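Local coordinates for putative superoxide reductase (Thermotoga maritima, PDB 3QZB) that probably catalyses the reduction of superoxide to hydrogen peroxide at a mononuclear iron centre, with electrons from reduced rubredoxin, at the interface of chains A and B and the interface of chains A and C. Coordinates in Å, arbitrary orientation; residue numbers count along the deposited sequence, not the author numbering. Chains: chain A/B/C, Putative superoxide reductase.

Contact 1: the interface of chains A and B. Residues chain A 15, 18, 126, 131-132; chain B 71, 80, 122.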
ATOM      1  N   LEU A  15       9.193  16.775   6.288  1.00  9.37           N
ATOM      2  CA  LEU A  15       9.142  16.030   5.048  1.00  9.00           C
ATOM      3  C   LEU A  15       9.092  16.970   3.856  1.00 10.32           C
ATOM      4  O   LEU A  15       9.662  16.626   2.794  1.00 11.40           O
ATOM      5  CB  LEU A  15       7.944  15.070   5.049  1.00  9.88           C
ATOM      6  CG  LEU A  15       7.891  14.076   3.881  1.00  9.37           C
ATOM      7  CD1 LEU A  15       9.095  13.147   3.850  1.00 10.44           C
ATOM      8  CD2 LEU A  15       6.597  13.234   3.967  1.00 11.42           C
ATOM      9  N   PHE A  18      11.887  17.821   1.464  1.00  7.76           N
ATOM     10  CA  PHE A  18      12.265  16.793   0.533  1.00  7.24           C
ATOM     11  C   PHE A  18      11.161  16.408  -0.413  1.00  7.12           C
ATOM     12  O   PHE A  18      11.135  15.295  -0.946  1.00  8.05           O
ATOM     13  CB  PHE A  18      12.855  15.599   1.323  1.00  8.22           C
ATOM     14  CG  PHE A  18      14.110  15.982   2.000  1.00  8.23           C
ATOM     15  CD1 PHE A  18      15.309  15.910   1.326  1.00  8.96           C
ATOM     16  CD2 PHE A  18      14.107  16.519   3.271  1.00  9.96           C
ATOM     17  CE1 PHE A  18      16.476  16.353   1.893  1.00  9.92           C
ATOM     18  CE2 PHE A  18      15.291  16.964   3.860  1.00 10.03           C
ATOM     19  CZ  PHE A  18      16.468  16.886   3.158  1.00 10.74           C
ATOM     20  N   TYR A 126       6.777   9.056  -6.065  1.00  5.38           N
ATOM     21  CA  TYR A 126       8.009   8.607  -5.439  1.00  4.85           C
ATOM     22  C   TYR A 126       8.804   7.766  -6.429  1.00  4.85           C
ATOM     23  O   TYR A 126       8.319   6.773  -6.942  1.00  5.47           O
ATOM     24  CB  TYR A 126       7.675   7.761  -4.185  1.00  4.95           C
ATOM     25  CG  TYR A 126       8.901   7.252  -3.471  1.00  5.38           C
ATOM     26  CD1 TYR A 126       9.822   8.116  -2.903  1.00  5.75           C
ATOM     27  CD2 TYR A 126       9.152   5.919  -3.413  1.00  6.24           C
ATOM     28  CE1 TYR A 126      10.985   7.624  -2.320  1.00  5.94           C
ATOM     29  CE2 TYR A 126      10.314   5.402  -2.821  1.00  5.98           C
ATOM     30  CZ  TYR A 126      11.217   6.275  -2.299  1.00  5.63           C
ATOM     31  OH  TYR A 126      12.417   5.822  -1.746  1.00  6.63           O
ATOM     32  N   GLY A 131      13.528  10.313  -4.820  1.00  6.06           N
ATOM     33  CA  GLY A 131      12.644  10.867  -3.809  1.00  6.20           C
ATOM     34  C   GLY A 131      11.274  11.309  -4.296  1.00  5.31           C
ATOM     35  O   GLY A 131      10.688  10.720  -5.210  1.00  5.63           O
ATOM     36  N   LEU A 132      10.709  12.263  -3.563  1.00  5.88           N
ATOM     37  CA  LEU A 132       9.330  12.698  -3.652  1.00  5.30           C
ATOM     38  C   LEU A 132       9.158  13.948  -4.515  1.00  6.05           C
ATOM     39  O   LEU A 132       9.962  14.901  -4.466  1.00  6.39           O
ATOM     40  CB  LEU A 132       8.799  13.044  -2.241  1.00  6.12           C
ATOM     41  CG  LEU A 132       8.644  11.815  -1.308  1.00  5.84           C
ATOM     42  CD1 LEU A 132       8.359  12.349   0.148  1.00  6.77           C
ATOM     43  CD2 LEU A 132       7.560  10.888  -1.736  1.00  6.65           C
TER
ATOM     44  N   PHE B  71      10.248   7.399   6.365  1.00  5.82           N
ATOM     45  CA  PHE B  71      11.272   7.793   5.420  1.00  5.96           C
ATOM     46  C   PHE B  71      12.624   7.877   6.155  1.00  6.43           C
ATOM     47  O   PHE B  71      12.682   8.204   7.341  1.00  7.38           O
ATOM     48  CB  PHE B  71      10.966   9.152   4.785  1.00  6.96           C
ATOM     49  CG  PHE B  71       9.756   9.104   3.857  1.00  6.35           C
ATOM     50  CD1 PHE B  71       9.910   8.793   2.512  1.00  6.60           C
ATOM     51  CD2 PHE B  71       8.488   9.417   4.337  1.00  7.88           C
ATOM     52  CE1 PHE B  71       8.838   8.728   1.682  1.00  7.40           C
ATOM     53  CE2 PHE B  71       7.367   9.383   3.484  1.00  7.36           C
ATOM     54  CZ  PHE B  71       7.559   9.059   2.159  1.00  7.50           C
ATOM     55  N   VAL B  80      14.716  11.797   0.175  1.00  6.09           N
ATOM     56  CA  VAL B  80      14.268  10.820   1.104  1.00  5.96           C
ATOM     57  C   VAL B  80      14.032   9.489   0.433  1.00  6.63           C
ATOM     58  O   VAL B  80      13.763   9.415  -0.786  1.00  6.94           O
ATOM     59  CB  VAL B  80      12.979  11.224   1.852  1.00  7.36           C
ATOM     60  CG1 VAL B  80      13.259  12.371   2.816  1.00  8.38           C
ATOM     61  CG2 VAL B  80      11.824  11.613   0.908  1.00  7.85           C
ATOM     62  N   ILE B 122      12.002  10.031   9.472  1.00  7.34           N
ATOM     63  CA  ILE B 122      10.784  10.832   9.383  1.00  7.24           C
ATOM     64  C   ILE B 122       9.585   9.884   9.392  1.00  6.35           C
ATOM     65  O   ILE B 122       9.521   8.947   8.605  1.00  7.68           O
ATOM     66  CB  ILE B 122      10.765  11.727   8.140  1.00  7.34           C
ATOM     67  CG1 ILE B 122      11.996  12.664   8.050  1.00  8.16           C
ATOM     68  CG2 ILE B 122       9.485  12.567   8.133  1.00  8.78           C
ATOM     69  CD1 ILE B 122      12.101  13.374   6.703  1.00 11.29           C
TER
HETATM   70  O   HOH W   1      14.321   7.971  -3.481  1.00  7.70           O
HETATM   71  O   HOH W   2      13.045  13.593  -1.899  1.00  8.01           O

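Contact 2: the interface of chains A and C. Residues chain A 108-112; chain C 108-110.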
ATOM      1  N   THR A 108       1.581   5.440 -14.581  0.50  6.43           N
ATOM      2  CA  THR A 108       0.399   6.057 -15.159  0.50  6.17           C
ATOM      3  C   THR A 108      -0.759   5.441 -14.406  0.50  5.95           C
ATOM      4  O   THR A 108      -0.779   4.241 -14.183  0.50  7.11           O
ATOM      5  CB  THR A 108       0.307   5.818 -16.704  0.50  5.92           C
ATOM      6  OG1 THR A 108       1.511   6.227 -17.330  0.50  7.42           O
ATOM      7  CG2 THR A 108      -0.879   6.615 -17.297  0.50  7.79           C
ATOM      8  N   VAL A 109      -1.699   6.267 -13.955  1.00  6.14           N
ATOM      9  CA  VAL A 109      -2.889   5.710 -13.311  1.00  6.14           C
ATOM     10  C   VAL A 109      -4.097   6.602 -13.616  1.00  5.26           C
ATOM     11  O   VAL A 109      -3.993   7.800 -13.645  1.00  6.45           O
ATOM     12  CB  VAL A 109      -2.677   5.472 -11.792  1.00  6.26           C
ATOM     13  CG1 VAL A 109      -2.491   6.809 -11.036  1.00  8.07           C
ATOM     14  CG2 VAL A 109      -3.837   4.603 -11.207  1.00  8.45           C
ATOM     15  N   THR A 110      -5.238   5.934 -13.764  1.00  5.89           N
ATOM     16  CA  THR A 110      -6.535   6.634 -13.808  1.00  6.65           C
ATOM     17  C   THR A 110      -7.364   6.126 -12.635  1.00  6.18           C
ATOM     18  O   THR A 110      -7.592   4.941 -12.478  1.00  7.44           O
ATOM     19  CB  THR A 110      -7.291   6.349 -15.087  1.00  6.91           C
ATOM     20  OG1 THR A 110      -6.436   6.658 -16.202  1.00  8.82           O
ATOM     21  CG2 THR A 110      -8.577   7.191 -15.161  1.00 10.19           C
ATOM     22  N   THR A 111      -7.792   7.064 -11.802  1.00  6.42           N
ATOM     23  CA  THR A 111      -8.670   6.838 -10.649  1.00  6.85           C
ATOM     24  C   THR A 111      -9.930   7.681 -10.837  1.00  6.00           C
ATOM     25  O   THR A 111      -9.947   8.649 -11.606  1.00  7.82           O
ATOM     26  CB  THR A 111      -7.904   7.167  -9.355  1.00  6.06           C
ATOM     27  OG1 THR A 111      -8.626   6.766  -8.193  1.00  6.03           O
ATOM     28  CG2 THR A 111      -7.563   8.595  -9.189  1.00  7.30           C
ATOM     29  N   VAL A 112     -11.010   7.207 -10.219  1.00  6.23           N
ATOM     30  CA  VAL A 112     -12.317   7.808 -10.402  1.00  6.51           C
ATOM     31  C   VAL A 112     -12.831   8.212  -9.008  1.00  6.18           C
ATOM     32  O   VAL A 112     -12.820   7.407  -8.085  1.00  6.54           O
ATOM     33  CB  VAL A 112     -13.288   6.834 -11.053  1.00  7.36           C
ATOM     34  CG1 VAL A 112     -14.686   7.457 -11.157  1.00  9.61           C
ATOM     35  CG2 VAL A 112     -12.786   6.403 -12.411  1.00 10.73           C
TER
ATOM     36  N   THR C 108     -12.420   1.544  -9.384  0.50  6.43           N
ATOM     37  CA  THR C 108     -12.145   1.511 -10.810  0.50  6.17           C
ATOM     38  C   THR C 108     -10.700   1.943 -10.929  0.50  5.95           C
ATOM     39  O   THR C 108     -10.284   2.888 -10.278  0.50  7.11           O
ATOM     40  CB  THR C 108     -13.117   2.437 -11.618  0.50  5.92           C
ATOM     41  OG1 THR C 108     -14.461   2.118 -11.303  0.50  7.42           O
ATOM     42  CG2 THR C 108     -12.886   2.255 -13.137  0.50  7.79           C
ATOM     43  N   VAL C 109      -9.910   1.214 -11.713  1.00  6.14           N
ATOM     44  CA  VAL C 109      -8.532   1.649 -11.942  1.00  6.14           C
ATOM     45  C   VAL C 109      -8.104   1.260 -13.361  1.00  5.26           C
ATOM     46  O   VAL C 109      -8.441   0.212 -13.845  1.00  6.45           O
ATOM     47  CB  VAL C 109      -7.563   1.126 -10.849  1.00  6.26           C
ATOM     48  CG1 VAL C 109      -7.432  -0.414 -10.906  1.00  8.07           C
ATOM     49  CG2 VAL C 109      -6.183   1.853 -10.947  1.00  8.45           C
ATOM     50  N   THR C 110      -7.292   2.140 -13.941  1.00  5.89           N
ATOM     51  CA  THR C 110      -6.581   1.818 -15.191  1.00  6.65           C
ATOM     52  C   THR C 110      -5.088   1.898 -14.897  1.00  6.18           C
ATOM     53  O   THR C 110      -4.580   2.902 -14.434  1.00  7.44           O
ATOM     54  CB  THR C 110      -6.904   2.798 -16.298  1.00  6.91           C
ATOM     55  OG1 THR C 110      -8.333   2.859 -16.451  1.00  8.82           O
ATOM     56  CG2 THR C 110      -6.250   2.363 -17.621  1.00 10.19           C
TER
HETATM   57  O   HOH W   3     -10.445   4.827  -8.636  1.00  6.57           O
HETATM   58  O   HOH W   4      -9.922   3.814 -14.324  1.00 11.45           O
HETATM   59  O   HOH W   5      -4.054   5.191 -16.577  1.00 11.45           O

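Contact 1: the interface of chains A and B
B:Val80 pushes its two methyls between A:Phe18 and A:Leu132, while A:Leu15 lies over the ring of B:Phe71. The valine branches divide the work: CG1 meets the CB of A:Phe18 at 3.6 Å, and CG2 meets CD1 of A:Leu132, also at 3.6 Å. A:Leu15 crosses B:Phe71 at about a right angle and sets its CD1 methyl over one face, near the rim, 3.8 Å from CD2. With chi1 at -171°, A:Leu15 swings its isobutyl group away from the backbone N and toward this ring. Above the same face, just past the CE1-CZ edge, CD1 of A:Leu132 comes 3.9 Å from CZ. Replacing B:Phe71 with alanine would probably leave the methyls of A:Leu15 and A:Leu132 without the surface they share and open a gap beside B:Val80. The backbone of B:Val80 is linked through water: one molecule joins its N to A:Phe18 O and A:Leu132 N, a second its O to A:Gly131 N. That carbonyl also lies in plane at the ring edge of A:Tyr126, 3.6 Å from CE1. In the immunoglobulin-like beta-sandwich of each subunit, the 3-10 helix 15-18 of chain A, strand 119-127, which ends on the iron ligand A:Cys127, and strand 131-141, which begins just after the ligand A:His130, meet strands 65-74 and 119-127 of chain B and the residue before strand 81-87.

Contact 2: the interface of chains A and C
Strand 108-115 of chain A runs antiparallel to strand 108-115 of chain C, edge to edge across a two-fold axis. The axis passes between A:Thr110 and C:Thr110, whose backbones pair reciprocally: N of A:Thr110 gives a hydrogen bond to O of C:Thr110 at 3.2 Å, and its mate returns it. Each bond is fairly straight, 161° at the hydrogen, and enters on a carbonyl lone pair in the carbonyl plane. The two threonine side chains lie side by side and point the same way, CB to CB 3.8 Å apart. Each hydroxyl bonds a water: A:Thr110 OG1, set beside its own backbone N (chi1 -54°), binds one at 2.8 Å that also reaches C:Thr110 O, and the symmetric water joins C:Thr110 OG1 to A:Thr110 O. Each carbonyl therefore receives both the partner's N-H and a water. On the other face of the joined strands the valines meet, CG2 of A:Val109 3.6 Å from CG2 of C:Val109, their axes oblique; chi1 of 66° puts CG1 between N and the carbonyl carbon and leaves CG2, anti to N, to make this contact. Farther along, a water lies 2.9 Å from N of A:Val112 and also bonds A:Thr111 OG1 and C:Thr108 O, bridging where the strands draw apart. Beside it, CG2 of A:Val112 packs loosely on CB of C:Thr108, 4.1 Å away. The short pairing continues the beta-sheet of one subunit into the next and, in the deposited four-copy assembly, ties chain A to chain C; the structure alone does not show that this is the association in solution.

The C-alpha centres of contact 1 and contact 2 lie about 24 Å apart, and the two share no residue. Chain A takes part in both, meeting chain B at contact 1 and chain C at contact 2, and the strands involved follow closely in sequence: 108-115 serves contact 2, then 119-127 and 131-141 serve contact 1. Because each interface is two-fold symmetric and uses a different surface, the pair can link four copies as in the deposited assembly; whether that tetramer is the working form the structure alone does not show.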